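Local coordinates for CalS11 (PDB 3TOS), which is a methyltransferase of the calicheamicin pathway in Micromonospora echinospora, probably transferring a methyl group from S-adenosylmethionine to an oxygen atom, at residues E194-V199 against N227-K232. Sequence-based numbering, arbitrary orientation.
Sequences EPTKAV and NIAMRK. With SAH (S-adenosyl-L-homocysteine), chain O.
K197 and A229 meet through aliphatic carbons where the two helices touch, and the flat groups lie apart from them, within 227-232 and facing a second subunit. There N227 CG lies at the edge of the R231 guanidinium, in its plane, and R231 NE donates to N227 OD1 at 2.7 Å with an N-H...O angle of 158°. N227 ND2 hydrogen-bonds to T181 O, and R231 NH1 to P179 O, both of the second subunit. The interface itself is aliphatic and small. A229 CB points at helix 193-203, 3.7 Å from K197 N and 3.8 Å from T196 CG2. T196 presents this methyl because CG2 stands anti to the backbone N, leaving OG1 (chi1 -59°) to bond L192 O. In this Rossmann-like methyltransferase fold, helix 193-203 follows strand 183-188 and packs against helix 225-233; the axes of 194-199 and 227-232 come within 8.4 Å at a crossing angle of -34°. Beyond A229, the K197 chain runs out obliquely across K232, CE lying 4.1 Å from K232 CB; a bend at its last torsion accompanies the salt bridge from NZ to E201. On another side of helix 193-203, P195 CB touches N6 of the S-adenosylhomocysteine adenine at 3.4 Å.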
loop_
_atom_site.group_PDB
_atom_site.type_symbol
_atom_site.label_atom_id
_atom_site.label_comp_id
_atom_site.label_asym_id
_atom_site.label_seq_id
_atom_site.Cartn_x
_atom_site.Cartn_y
_atom_site.Cartn_z
ATOM N N GLU B 194 -24.098 -36.616 5.810
ATOM C CA GLU B 194 -24.173 -37.337 4.491
ATOM C C GLU B 194 -24.477 -36.412 3.298
ATOM O O GLU B 194 -23.780 -36.485 2.286
ATOM C CB GLU B 194 -25.182 -38.499 4.556
ATOM C CG GLU B 194 -24.692 -39.599 5.467
ATOM C CD GLU B 194 -25.537 -40.844 5.371
ATOM O OE1 GLU B 194 -26.175 -41.073 4.294
ATOM O OE2 GLU B 194 -25.520 -41.662 6.297
ATOM N N PRO B 195 -25.509 -35.574 3.395
ATOM C CA PRO B 195 -25.776 -34.744 2.228
ATOM C C PRO B 195 -24.690 -33.699 2.024
ATOM O O PRO B 195 -24.407 -33.340 0.878
ATOM C CB PRO B 195 -27.117 -34.077 2.600
ATOM C CG PRO B 195 -27.227 -34.169 4.057
ATOM C CD PRO B 195 -26.593 -35.493 4.406
ATOM N N THR B 196 -24.096 -33.196 3.108
ATOM C CA THR B 196 -22.970 -32.270 2.942
ATOM C C THR B 196 -21.843 -32.902 2.125
ATOM O O THR B 196 -21.294 -32.246 1.237
ATOM C CB THR B 196 -22.462 -31.739 4.293
ATOM O OG1 THR B 196 -23.558 -31.069 4.960
ATOM C CG2 THR B 196 -21.266 -30.773 4.117
ATOM N N LYS B 197 -21.429 -34.078 2.529
ATOM C CA LYS B 197 -20.378 -34.810 1.836
ATOM C C LYS B 197 -20.709 -35.036 0.367
ATOM O O LYS B 197 -19.863 -34.774 -0.495
ATOM C CB LYS B 197 -20.150 -36.180 2.526
ATOM C CG LYS B 197 -18.973 -36.994 1.877
ATOM C CD LYS B 197 -18.771 -38.289 2.674
ATOM C CE LYS B 197 -17.522 -39.063 2.221
ATOM N NZ LYS B 197 -17.804 -39.701 0.942
ATOM N N ALA B 198 -21.921 -35.507 0.097
ATOM C CA ALA B 198 -22.324 -35.752 -1.295
ATOM C C ALA B 198 -22.291 -34.470 -2.136
ATOM O O ALA B 198 -21.915 -34.513 -3.323
ATOM C CB ALA B 198 -23.753 -36.336 -1.315
ATOM N N VAL B 199 -22.741 -33.354 -1.558
ATOM C CA VAL B 199 -22.811 -32.155 -2.347
ATOM C C VAL B 199 -21.430 -31.574 -2.537
ATOM O O VAL B 199 -21.109 -31.104 -3.621
ATOM C CB VAL B 199 -23.756 -31.140 -1.689
ATOM C CG1 VAL B 199 -23.602 -29.770 -2.372
ATOM C CG2 VAL B 199 -25.210 -31.638 -1.789
ATOM N N ASN B 227 -18.104 -30.601 9.380
ATOM C CA ASN B 227 -16.693 -30.779 9.663
ATOM C C ASN B 227 -16.255 -32.208 9.276
ATOM O O ASN B 227 -15.241 -32.393 8.576
ATOM C CB ASN B 227 -16.429 -30.498 11.171
ATOM C CG ASN B 227 -14.962 -30.549 11.538
ATOM O OD1 ASN B 227 -14.257 -31.489 11.175
ATOM N ND2 ASN B 227 -14.477 -29.502 12.215
ATOM N N ILE B 228 -17.023 -33.195 9.695
ATOM C CA ILE B 228 -16.686 -34.574 9.370
ATOM C C ILE B 228 -16.658 -34.763 7.844
ATOM O O ILE B 228 -15.735 -35.416 7.312
ATOM C CB ILE B 228 -17.684 -35.571 9.994
ATOM C CG1 ILE B 228 -17.587 -35.549 11.540
ATOM C CG2 ILE B 228 -17.355 -37.003 9.541
ATOM C CD1 ILE B 228 -18.878 -36.056 12.216
ATOM N N ALA B 229 -17.609 -34.136 7.148
ATOM C CA ALA B 229 -17.658 -34.181 5.699
ATOM C C ALA B 229 -16.394 -33.534 5.076
ATOM O O ALA B 229 -15.748 -34.118 4.166
ATOM C CB ALA B 229 -18.913 -33.517 5.163
HETATM N N MSE B 230 -16.047 -32.331 5.535
HETATM C CA MSE B 230 -14.890 -31.650 4.991
HETATM C C MSE B 230 -13.617 -32.440 5.263
HETATM O O MSE B 230 -12.732 -32.522 4.403
HETATM C CB MSE B 230 -14.741 -30.232 5.565
HETATM C CG MSE B 230 -13.449 -29.558 5.069
HETATM SE SE MSE B 230 -13.532 -27.606 4.881
HETATM C CE MSE B 230 -14.213 -27.517 3.051
ATOM N N ARG B 231 -13.492 -33.011 6.455
ATOM C CA ARG B 231 -12.273 -33.756 6.754
ATOM C C ARG B 231 -12.151 -35.008 5.893
ATOM O O ARG B 231 -11.026 -35.437 5.527
ATOM C CB ARG B 231 -12.228 -34.088 8.252
ATOM C CG ARG B 231 -11.716 -32.930 9.064
ATOM C CD ARG B 231 -11.443 -33.317 10.540
ATOM N NE ARG B 231 -12.647 -33.623 11.339
ATOM C CZ ARG B 231 -12.951 -34.816 11.839
ATOM N NH1 ARG B 231 -14.054 -34.913 12.570
ATOM N NH2 ARG B 231 -12.163 -35.875 11.616
ATOM N N LYS B 232 -13.281 -35.568 5.508
ATOM C CA LYS B 232 -13.266 -36.714 4.563
ATOM C C LYS B 232 -12.991 -36.351 3.115
ATOM O O LYS B 232 -12.338 -37.114 2.405
ATOM C CB LYS B 232 -14.551 -37.524 4.630
ATOM C CG LYS B 232 -14.604 -38.315 5.959
ATOM C CD LYS B 232 -15.615 -39.393 5.924
ATOM C CE LYS B 232 -15.873 -39.997 7.301
ATOM N NZ LYS B 232 -14.834 -40.989 7.754
HETATM N N SAH O . -30.769 -21.532 5.272
HETATM C CA SAH O . -31.972 -21.570 6.165
HETATM C CB SAH O . -31.891 -22.651 7.230
HETATM C CG SAH O . -31.891 -24.070 6.623
HETATM S SD SAH O . -32.300 -25.259 7.884
HETATM C C SAH O . -32.048 -20.204 6.843
HETATM O O SAH O . -33.005 -19.935 7.632
HETATM O OXT SAH O . -31.255 -19.300 6.550
HETATM C "C5'" SAH O . -31.631 -26.794 7.223
HETATM C "C4'" SAH O . -32.315 -27.271 5.897
HETATM O "O4'" SAH O . -31.519 -28.318 5.324
HETATM C "C3'" SAH O . -33.684 -27.890 6.218
HETATM O "O3'" SAH O . -34.739 -27.132 5.577
HETATM C "C2'" SAH O . -33.539 -29.312 5.704
HETATM O "O2'" SAH O . -34.731 -29.874 5.116
HETATM C "C1'" SAH O . -32.408 -29.167 4.658
HETATM N N9 SAH O . -31.722 -30.456 4.394
HETATM C C8 SAH O . -30.982 -31.202 5.257
HETATM N N7 SAH O . -30.622 -32.325 4.584
HETATM C C5 SAH O . -31.131 -32.304 3.335
HETATM C C6 SAH O . -31.082 -33.204 2.178
HETATM N N6 SAH O . -30.462 -34.403 2.275
HETATM N N1 SAH O . -31.722 -32.785 1.057
HETATM C C2 SAH O . -32.359 -31.577 0.987
HETATM N N3 SAH O . -32.505 -30.730 2.031
HETATM C C4 SAH O . -31.837 -31.060 3.192
#